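Local coordinates for protein transcription activator HlyU (Vibrio vulnificus, PDB 3JTH) that probably binds DNA through a winged helix-turn-helix of the ArsR type and activates transcription of virulence genes, such as the rtxA toxin gene, at residues R24-L29 with H56-L60; L29-H33 with I88-H92. One frame throughout, in Å; residues are numbered along the deposited sequence.

How the interactions relate
Helix 23-31 packs against two other helices of this winged-helix domain, and both contacts described here draw on it. Interaction 1 joins it to helix 50-62, the second helix of the helix-turn-helix; interaction 2 joins its C-terminal end to helix 82-94, and both lie beside the second subunit. L29 belongs to both, and L26, which lies against I88 and L91, bridges them further; the two centres are about 12 Å apart. Each contact is partly buried, with leucine and isoleucine inside and polar or aromatic groups nearer the surface. Interaction 1 has no hydrogen bond between its segments and combines a guanidinium stack and a CH-pi contact with apolar packing, whereas interaction 2 adds a histidine-to-carbonyl bond.

Interaction 1 (R24-L29 with H56-L60); sequences RRLQIL and HLAWL
The guanidinium of R25 lies flat on the indole of W59 and is gripped from elsewhere in the chain as well: NE donates to the carbonyl of A19, while NH2 makes a weak bond to that of K18. The two planes are only 14° apart, and CZ sits 3.8 Å from the centroid of the six-membered ring of W59, over its face, which makes the stack a cation-pi pair. A bend at the third torsion of R25 (chi3 -67°) turns the group onto the indole after its aliphatic part has passed L60, with CD 3.4 Å from L60 CD1. The indole is poorly ordered, so its exact placement deserves some caution.

The segments 24-29 and 56-60 cross at -76°. Helix 50-62 is the second helix of the ArsR-type helix-turn-helix and probably the DNA-recognition helix, as in relatives, and helix 23-31 packs against it. Where they approach, R24 lays its CB over one face of the H56 imidazole, a CH-pi contact 3.4 Å from the ring centroid. The far end of R24 leads elsewhere, to a salt bridge with E7 of the second subunit.

Deeper in, I28 works with both branches. Its CD1 meets H56 CB at 3.5 Å, whereas CG2, anti to the backbone N, turns to L60 CD2 at 3.6 Å and more distantly to L57 CD2. L60 thus sits among three residues of helix 23-31, touching R25 with one methyl and I28 with the other, while its CG faces L29 CD2 at 4.2 Å.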
loop_
_atom_site.group_PDB
_atom_site.type_symbol
_atom_site.label_atom_id
_atom_site.label_comp_id
_atom_site.label_asym_id
_atom_site.label_seq_id
_atom_site.Cartn_x
_atom_site.Cartn_y
_atom_site.Cartn_z
ATOM N N ARG A 24 8.186 10.600 1.600
ATOM C CA ARG A 24 7.692 11.967 1.569
ATOM C C ARG A 24 6.255 12.108 1.089
ATOM O O ARG A 24 5.509 12.937 1.606
ATOM C CB ARG A 24 8.630 12.847 0.740
ATOM C CG ARG A 24 9.990 13.058 1.396
ATOM C CD ARG A 24 9.815 13.551 2.832
ATOM N NE ARG A 24 11.063 14.017 3.432
ATOM C CZ ARG A 24 11.158 14.586 4.635
ATOM N NH1 ARG A 24 10.081 14.772 5.394
ATOM N NH2 ARG A 24 12.345 14.979 5.080
ATOM N N ARG A 25 5.855 11.309 0.111
ATOM C CA ARG A 25 4.488 11.394 -0.368
ATOM C C ARG A 25 3.511 10.913 0.710
ATOM O O ARG A 25 2.472 11.536 0.941
ATOM C CB ARG A 25 4.295 10.551 -1.626
ATOM C CG ARG A 25 5.068 11.071 -2.832
ATOM C CD ARG A 25 4.506 10.485 -4.128
ATOM N NE ARG A 25 4.716 9.045 -4.241
ATOM C CZ ARG A 25 5.708 8.485 -4.927
ATOM N NH1 ARG A 25 6.590 9.243 -5.565
ATOM N NH2 ARG A 25 5.809 7.164 -4.990
ATOM N N LEU A 26 3.847 9.806 1.370
ATOM C CA LEU A 26 2.961 9.273 2.399
ATOM C C LEU A 26 2.825 10.265 3.542
ATOM O O LEU A 26 1.730 10.498 4.051
ATOM C CB LEU A 26 3.475 7.922 2.913
ATOM C CG LEU A 26 2.432 7.151 3.729
ATOM C CD1 LEU A 26 1.177 6.934 2.881
ATOM C CD2 LEU A 26 2.989 5.818 4.189
ATOM N N GLN A 27 3.932 10.872 3.939
ATOM C CA GLN A 27 3.874 11.839 5.024
ATOM C C GLN A 27 2.916 12.962 4.647
ATOM O O GLN A 27 2.124 13.422 5.462
ATOM C CB GLN A 27 5.271 12.391 5.309
ATOM C CG GLN A 27 6.231 11.335 5.835
ATOM C CD GLN A 27 7.647 11.866 6.040
ATOM O OE1 GLN A 27 8.586 11.095 6.251
ATOM N NE2 GLN A 27 7.802 13.182 5.980
ATOM N N ILE A 28 2.991 13.389 3.393
ATOM C CA ILE A 28 2.131 14.448 2.893
ATOM C C ILE A 28 0.683 13.970 2.873
ATOM O O ILE A 28 -0.220 14.679 3.309
ATOM C CB ILE A 28 2.538 14.865 1.469
ATOM C CG1 ILE A 28 3.895 15.578 1.509
ATOM C CG2 ILE A 28 1.458 15.746 0.865
ATOM C CD1 ILE A 28 4.527 15.755 0.137
ATOM N N LEU A 29 0.462 12.769 2.355
ATOM C CA LEU A 29 -0.889 12.232 2.300
ATOM C C LEU A 29 -1.476 12.096 3.708
ATOM O O LEU A 29 -2.641 12.424 3.936
ATOM C CB LEU A 29 -0.868 10.875 1.606
ATOM C CG LEU A 29 -0.582 10.944 0.099
ATOM C CD1 LEU A 29 -0.305 9.548 -0.435
ATOM C CD2 LEU A 29 -1.762 11.592 -0.610
ATOM N N HIS A 56 7.031 16.824 -4.792
ATOM C CA HIS A 56 6.145 15.762 -4.314
ATOM C C HIS A 56 4.690 16.104 -4.548
ATOM O O HIS A 56 3.901 15.245 -4.931
ATOM C CB HIS A 56 6.381 15.494 -2.827
ATOM C CG HIS A 56 7.640 14.733 -2.558
ATOM N ND1 HIS A 56 7.840 13.451 -3.012
ATOM C CD2 HIS A 56 8.784 15.097 -1.935
ATOM C CE1 HIS A 56 9.056 13.053 -2.682
ATOM N NE2 HIS A 56 9.650 14.034 -2.028
ATOM N N LEU A 57 4.341 17.363 -4.318
ATOM C CA LEU A 57 2.977 17.814 -4.522
ATOM C C LEU A 57 2.598 17.680 -5.985
ATOM O O LEU A 57 1.544 17.134 -6.305
ATOM C CB LEU A 57 2.819 19.264 -4.071
ATOM C CG LEU A 57 2.753 19.410 -2.551
ATOM C CD1 LEU A 57 2.695 20.883 -2.160
ATOM C CD2 LEU A 57 1.529 18.653 -2.041
ATOM N N ALA A 58 3.459 18.179 -6.871
ATOM C CA ALA A 58 3.206 18.094 -8.306
ATOM C C ALA A 58 2.927 16.639 -8.665
ATOM O O ALA A 58 1.963 16.341 -9.364
ATOM C CB ALA A 58 4.416 18.619 -9.092
ATOM N N TRP A 59 3.770 15.740 -8.159
ATOM C CA TRP A 59 3.643 14.305 -8.408
ATOM C C TRP A 59 2.291 13.772 -7.910
ATOM O O TRP A 59 1.590 13.040 -8.631
ATOM C CB TRP A 59 4.781 13.557 -7.711
ATOM C CG TRP A 59 5.191 12.293 -8.400
ATOM C CD1 TRP A 59 6.157 12.158 -9.357
ATOM C CD2 TRP A 59 4.640 10.984 -8.200
ATOM N NE1 TRP A 59 6.245 10.848 -9.761
ATOM C CE2 TRP A 59 5.326 10.105 -9.068
ATOM C CE3 TRP A 59 3.635 10.467 -7.370
ATOM C CZ2 TRP A 59 5.037 8.736 -9.134
ATOM C CZ3 TRP A 59 3.347 9.101 -7.436
ATOM C CH2 TRP A 59 4.049 8.253 -8.313
ATOM N N LEU A 60 1.945 14.131 -6.672
ATOM C CA LEU A 60 0.688 13.709 -6.053
ATOM C C LEU A 60 -0.503 14.158 -6.904
ATOM O O LEU A 60 -1.471 13.410 -7.074
ATOM C CB LEU A 60 0.588 14.292 -4.634
ATOM C CG LEU A 60 0.785 13.350 -3.433
ATOM C CD1 LEU A 60 1.530 12.078 -3.837
ATOM C CD2 LEU A 60 1.530 14.103 -2.331
#

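Interaction 2 (L29-H33 with I88-H92)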
loop_
_atom_site.group_PDB
_atom_site.type_symbol
_atom_site.label_atom_id
_atom_site.label_comp_id
_atom_site.label_asym_id
_atom_site.label_seq_id
_atom_site.Cartn_x
_atom_site.Cartn_y
_atom_site.Cartn_z
ATOM N N LEU A 29 0.462 12.769 2.355
ATOM C CA LEU A 29 -0.889 12.232 2.300
ATOM C C LEU A 29 -1.476 12.096 3.708
ATOM O O LEU A 29 -2.641 12.424 3.936
ATOM C CB LEU A 29 -0.868 10.875 1.606
ATOM C CG LEU A 29 -0.582 10.944 0.099
ATOM C CD1 LEU A 29 -0.305 9.548 -0.435
ATOM C CD2 LEU A 29 -1.762 11.592 -0.610
ATOM N N CYS A 30 -0.662 11.617 4.647
ATOM C CA CYS A 30 -1.108 11.436 6.021
ATOM C C CYS A 30 -1.499 12.777 6.641
ATOM O O CYS A 30 -2.501 12.867 7.353
ATOM C CB CYS A 30 0.003 10.771 6.841
ATOM S SG CYS A 30 0.563 9.176 6.171
HETATM N N MSE A 31 -0.711 13.814 6.356
HETATM C CA MSE A 31 -0.962 15.151 6.876
HETATM C C MSE A 31 -2.251 15.749 6.347
HETATM O O MSE A 31 -2.862 16.602 7.004
HETATM C CB MSE A 31 0.194 16.090 6.518
HETATM C CG MSE A 31 1.437 15.901 7.360
HETATM SE SE MSE A 31 1.055 16.120 9.246
HETATM C CE MSE A 31 0.586 17.997 9.226
ATOM N N LEU A 32 -2.655 15.315 5.156
ATOM C CA LEU A 32 -3.873 15.830 4.537
ATOM C C LEU A 32 -5.091 15.033 4.943
ATOM O O LEU A 32 -6.177 15.247 4.414
ATOM C CB LEU A 32 -3.749 15.844 3.000
ATOM C CG LEU A 32 -2.585 16.715 2.510
ATOM C CD1 LEU A 32 -2.497 16.734 0.991
ATOM C CD2 LEU A 32 -2.785 18.117 3.053
ATOM N N HIS A 33 -4.900 14.108 5.879
ATOM C CA HIS A 33 -5.996 13.287 6.371
ATOM C C HIS A 33 -7.062 14.175 7.012
ATOM O O HIS A 33 -6.828 14.802 8.048
ATOM C CB HIS A 33 -5.484 12.270 7.393
ATOM C CG HIS A 33 -6.576 11.526 8.099
ATOM N ND1 HIS A 33 -7.544 10.809 7.424
ATOM C CD2 HIS A 33 -6.872 11.407 9.415
ATOM C CE1 HIS A 33 -8.386 10.285 8.294
ATOM N NE2 HIS A 33 -8.002 10.633 9.512
ATOM N N ILE A 88 -5.437 5.910 3.845
ATOM C CA ILE A 88 -4.795 6.840 4.758
ATOM C C ILE A 88 -5.481 6.773 6.116
ATOM O O ILE A 88 -4.813 6.745 7.147
ATOM C CB ILE A 88 -4.817 8.293 4.202
ATOM C CG1 ILE A 88 -3.782 8.428 3.076
ATOM C CG2 ILE A 88 -4.484 9.299 5.294
ATOM C CD1 ILE A 88 -2.330 8.103 3.503
ATOM N N LYS A 89 -6.810 6.732 6.118
ATOM C CA LYS A 89 -7.552 6.648 7.372
ATOM C C LYS A 89 -7.119 5.394 8.140
ATOM O O LYS A 89 -6.942 5.436 9.353
ATOM C CB LYS A 89 -9.064 6.615 7.087
ATOM C CG LYS A 89 -9.970 6.709 8.310
ATOM C CD LYS A 89 -11.414 7.029 7.899
ATOM C CE LYS A 89 -12.349 7.216 9.100
ATOM N NZ LYS A 89 -12.931 5.943 9.623
ATOM N N LEU A 90 -6.951 4.281 7.433
ATOM C CA LEU A 90 -6.545 3.035 8.070
ATOM C C LEU A 90 -5.102 3.098 8.566
ATOM O O LEU A 90 -4.786 2.616 9.657
ATOM C CB LEU A 90 -6.693 1.865 7.097
ATOM C CG LEU A 90 -6.105 0.538 7.586
ATOM C CD1 LEU A 90 -6.927 0.032 8.757
ATOM C CD2 LEU A 90 -6.096 -0.487 6.451
ATOM N N LEU A 91 -4.218 3.674 7.759
ATOM C CA LEU A 91 -2.820 3.802 8.159
ATOM C C LEU A 91 -2.756 4.637 9.450
ATOM O O LEU A 91 -1.937 4.381 10.333
ATOM C CB LEU A 91 -2.017 4.469 7.040
ATOM C CG LEU A 91 -0.946 3.657 6.287
ATOM C CD1 LEU A 91 -1.271 2.167 6.261
ATOM C CD2 LEU A 91 -0.824 4.206 4.867
ATOM N N HIS A 92 -3.636 5.626 9.558
ATOM C CA HIS A 92 -3.685 6.471 10.745
ATOM C C HIS A 92 -4.097 5.672 11.979
ATOM O O HIS A 92 -3.550 5.881 13.061
ATOM C CB HIS A 92 -4.659 7.637 10.532
ATOM C CG HIS A 92 -3.984 8.932 10.214
ATOM N ND1 HIS A 92 -3.572 9.815 11.192
ATOM C CD2 HIS A 92 -3.603 9.477 9.034
ATOM C CE1 HIS A 92 -2.967 10.841 10.627
ATOM N NE2 HIS A 92 -2.970 10.661 9.317
#
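Hydrogen bonding between H92 and C30 ties the end of helix 23-31 to helix 82-94. The imidazole of H92 donates from NE2 to the carbonyl O of C30 over 3.0 Å, with an N-H...O angle of 157°. The acceptor lies close to the ring plane, but the donor stands above the carbonyl plane. The backbone N of H33 also donates to C30 O, arriving from the opposite face, so two N-H groups hold this oxygen as the chain leaves the helix.

Aromatic packing adds a second grip on H92. The H33 ring forms an offset stack with it, the centroids 4.5 Å apart and the planes inclined by 26°. With CG anti to the backbone N (chi1 171°), H33 extends its imidazole across one face of H92, while CE1 reaches the backbone of K89 at 3.8 Å from CA. The rotation of the H92 ring is therefore constrained both by the bond at its edge and by the stack over its face.

Apolar contacts centre on I88, which inserts its two branches differently. CD1 meets L29 CB at 3.7 Å and, more loosely, C30 SG, while CG2 lies 3.8 Å from H33 CB. M20 of helix 2-20 also packs on I88, and M6 of the second subunit on C30.

Such packing of the C-terminal helix 82-94 against helix 23-31 of the winged-helix domain, beside the partner subunit, is typical of the dimeric winged-helix fold of ArsR-family regulators.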